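Local coordinates for protein ultraspiracle (Drosophila melanogaster, PDB 1HG4) that acts as a nuclear hormone receptor and transcription factor, its ligand-binding domain being held in an inactive conformation, at the interface of chains A and B. Residues are numbered along the deposited sequence; one frame, centred on the assembly and turned at random. Chains: chain A/B, Ultraspiracle.

The interface of chains A and B. Residues chain A 74-78, 81; chain B 209, 212, 216, 226.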
loop_
_atom_site.group_PDB
_atom_site.type_symbol
_atom_site.label_atom_id
_atom_site.label_comp_id
_atom_site.label_asym_id
_atom_site.label_seq_id
_atom_site.Cartn_x
_atom_site.Cartn_y
_atom_site.Cartn_z
ATOM N N ALA A 74 -16.106 6.733 -6.194
ATOM C CA ALA A 74 -17.080 5.922 -6.927
ATOM C C ALA A 74 -16.465 4.700 -7.589
ATOM O O ALA A 74 -17.183 3.843 -8.118
ATOM C CB ALA A 74 -17.786 6.771 -7.981
ATOM N N GLN A 75 -15.139 4.610 -7.566
ATOM C CA GLN A 75 -14.487 3.468 -8.174
ATOM C C GLN A 75 -14.327 2.282 -7.246
ATOM O O GLN A 75 -14.398 1.138 -7.684
ATOM C CB GLN A 75 -13.128 3.858 -8.746
ATOM C CG GLN A 75 -13.221 4.295 -10.185
ATOM C CD GLN A 75 -14.222 5.409 -10.375
ATOM O OE1 GLN A 75 -14.023 6.533 -9.900
ATOM N NE2 GLN A 75 -15.319 5.103 -11.064
ATOM N N VAL A 76 -14.103 2.530 -5.969
ATOM C CA VAL A 76 -13.946 1.409 -5.073
ATOM C C VAL A 76 -15.261 0.657 -5.075
ATOM O O VAL A 76 -16.301 1.207 -5.431
ATOM C CB VAL A 76 -13.586 1.867 -3.655
ATOM C CG1 VAL A 76 -12.413 2.817 -3.728
ATOM C CG2 VAL A 76 -14.774 2.511 -2.981
ATOM N N PRO A 77 -15.230 -0.632 -4.725
ATOM C CA PRO A 77 -16.503 -1.362 -4.724
ATOM C C PRO A 77 -17.536 -0.721 -3.787
ATOM O O PRO A 77 -17.190 -0.160 -2.740
ATOM C CB PRO A 77 -16.096 -2.780 -4.299
ATOM C CG PRO A 77 -14.777 -2.590 -3.570
ATOM C CD PRO A 77 -14.094 -1.495 -4.347
ATOM N N LEU A 78 -18.800 -0.794 -4.193
ATOM C CA LEU A 78 -19.915 -0.229 -3.436
ATOM C C LEU A 78 -19.845 -0.567 -1.950
ATOM O O LEU A 78 -20.043 0.288 -1.093
ATOM C CB LEU A 78 -21.231 -0.753 -4.002
ATOM C CG LEU A 78 -22.202 0.296 -4.531
ATOM C CD1 LEU A 78 -23.449 -0.389 -5.100
ATOM C CD2 LEU A 78 -22.564 1.261 -3.403
ATOM N N GLN A 81 -17.590 1.737 -0.310
ATOM C CA GLN A 81 -18.129 3.092 -0.258
ATOM C C GLN A 81 -19.065 3.268 0.924
ATOM O O GLN A 81 -19.062 4.311 1.588
ATOM C CB GLN A 81 -18.875 3.415 -1.552
ATOM C CG GLN A 81 -17.993 3.461 -2.787
ATOM C CD GLN A 81 -18.795 3.749 -4.035
ATOM O OE1 GLN A 81 -19.691 4.597 -4.022
ATOM N NE2 GLN A 81 -18.484 3.052 -5.120
ATOM N N ALA B 209 -12.422 -3.679 -8.371
ATOM C CA ALA B 209 -13.136 -2.568 -9.002
ATOM C C ALA B 209 -13.806 -3.014 -10.284
ATOM O O ALA B 209 -14.904 -2.572 -10.588
ATOM C CB ALA B 209 -12.190 -1.421 -9.283
ATOM N N ASP B 212 -16.781 -5.545 -9.249
ATOM C CA ASP B 212 -17.907 -4.794 -8.694
ATOM C C ASP B 212 -18.692 -4.093 -9.798
ATOM O O ASP B 212 -19.922 -4.157 -9.835
ATOM C CB ASP B 212 -17.416 -3.759 -7.666
ATOM C CG ASP B 212 -18.562 -3.118 -6.879
ATOM O OD1 ASP B 212 -19.219 -3.823 -6.087
ATOM O OD2 ASP B 212 -18.816 -1.907 -7.050
ATOM N N ARG B 216 -22.641 -4.174 -10.678
ATOM C CA ARG B 216 -23.549 -3.041 -10.722
ATOM C C ARG B 216 -24.202 -2.847 -12.091
ATOM O O ARG B 216 -25.325 -2.356 -12.182
ATOM C CB ARG B 216 -22.805 -1.779 -10.282
ATOM C CG ARG B 216 -22.332 -1.868 -8.840
ATOM C CD ARG B 216 -21.466 -0.686 -8.425
ATOM N NE ARG B 216 -22.215 0.566 -8.376
ATOM C CZ ARG B 216 -21.699 1.723 -7.974
ATOM N NH1 ARG B 216 -20.433 1.782 -7.587
ATOM N NH2 ARG B 216 -22.449 2.817 -7.960
ATOM N N PHE B 226 -21.562 -9.303 -5.184
ATOM C CA PHE B 226 -20.115 -9.147 -5.092
ATOM C C PHE B 226 -19.502 -9.947 -3.944
ATOM O O PHE B 226 -18.564 -10.715 -4.136
ATOM C CB PHE B 226 -19.774 -7.665 -4.932
ATOM C CG PHE B 226 -18.297 -7.383 -4.798
ATOM C CD1 PHE B 226 -17.474 -7.322 -5.922
ATOM C CD2 PHE B 226 -17.733 -7.158 -3.542
ATOM C CE1 PHE B 226 -16.116 -7.038 -5.796
ATOM C CE2 PHE B 226 -16.374 -6.873 -3.404
ATOM C CZ PHE B 226 -15.562 -6.813 -4.536
#
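The N-terminal turn of helix 78-100 in one nuclear-receptor ligand-binding domain, with the loop that leads into it, rests on helix 197-218 of a second copy, where A:Pro77 and A:Leu78 meet B:Asp212 and B:Arg216. This patch, hiding 265 Å², is one part of a larger interface that is not an exact two-fold. The structure alone does not show whether the contact forms in solution, and crystal packing remains possible.

B:Asp212 accepts a bond at the start of the helix, much as a capping residue would: A:Leu78 N, at the first residue of the helix, donates to the carboxylate oxygen OD2 of B:Asp212 over 3.1 Å, nearly straight at 161°. The N-H comes from above the carboxylate, 51° out of its plane. With CG anti to its own backbone N (chi1 -170°), the aspartate points its carboxylate across to chain A, and its charge would probably be favoured by the helix N-terminus. Beside the bond, A:Pro77 packs against the same side chain, its CB 3.6 Å from B:Asp212 CG. Replacing B:Asp212 by an alanine would probably leave A:Leu78 N without this acceptor from chain B and open a gap beside the A:Pro77 ring. The tip of B:Phe226 approaches the same A:Pro77 CB from a direction about at right angles, more loosely, with CZ 4.1 Å away.

One turn further along helix 197-218, B:Arg216 bends at chi3 and lays one guanidinium face against A:Leu78, whose CG sits 3.8 Å from B:Arg216 CZ. The two side chains run at about a right angle, the branch point CG over the centre of the guanidinium, with the CD1 methyl next to NE. B:Arg216 NH1 also comes to 3.4 Å from A:Gln81 NE2, a contact between two N-H donors with no hydrogen bond assigned, their planes well tilted from each other. That amide is engaged within chain A: A:Gln81 NE2 donates to the backbone carbonyl A:Val76 O at 2.9 Å, tying the first helical turn back to the preceding loop.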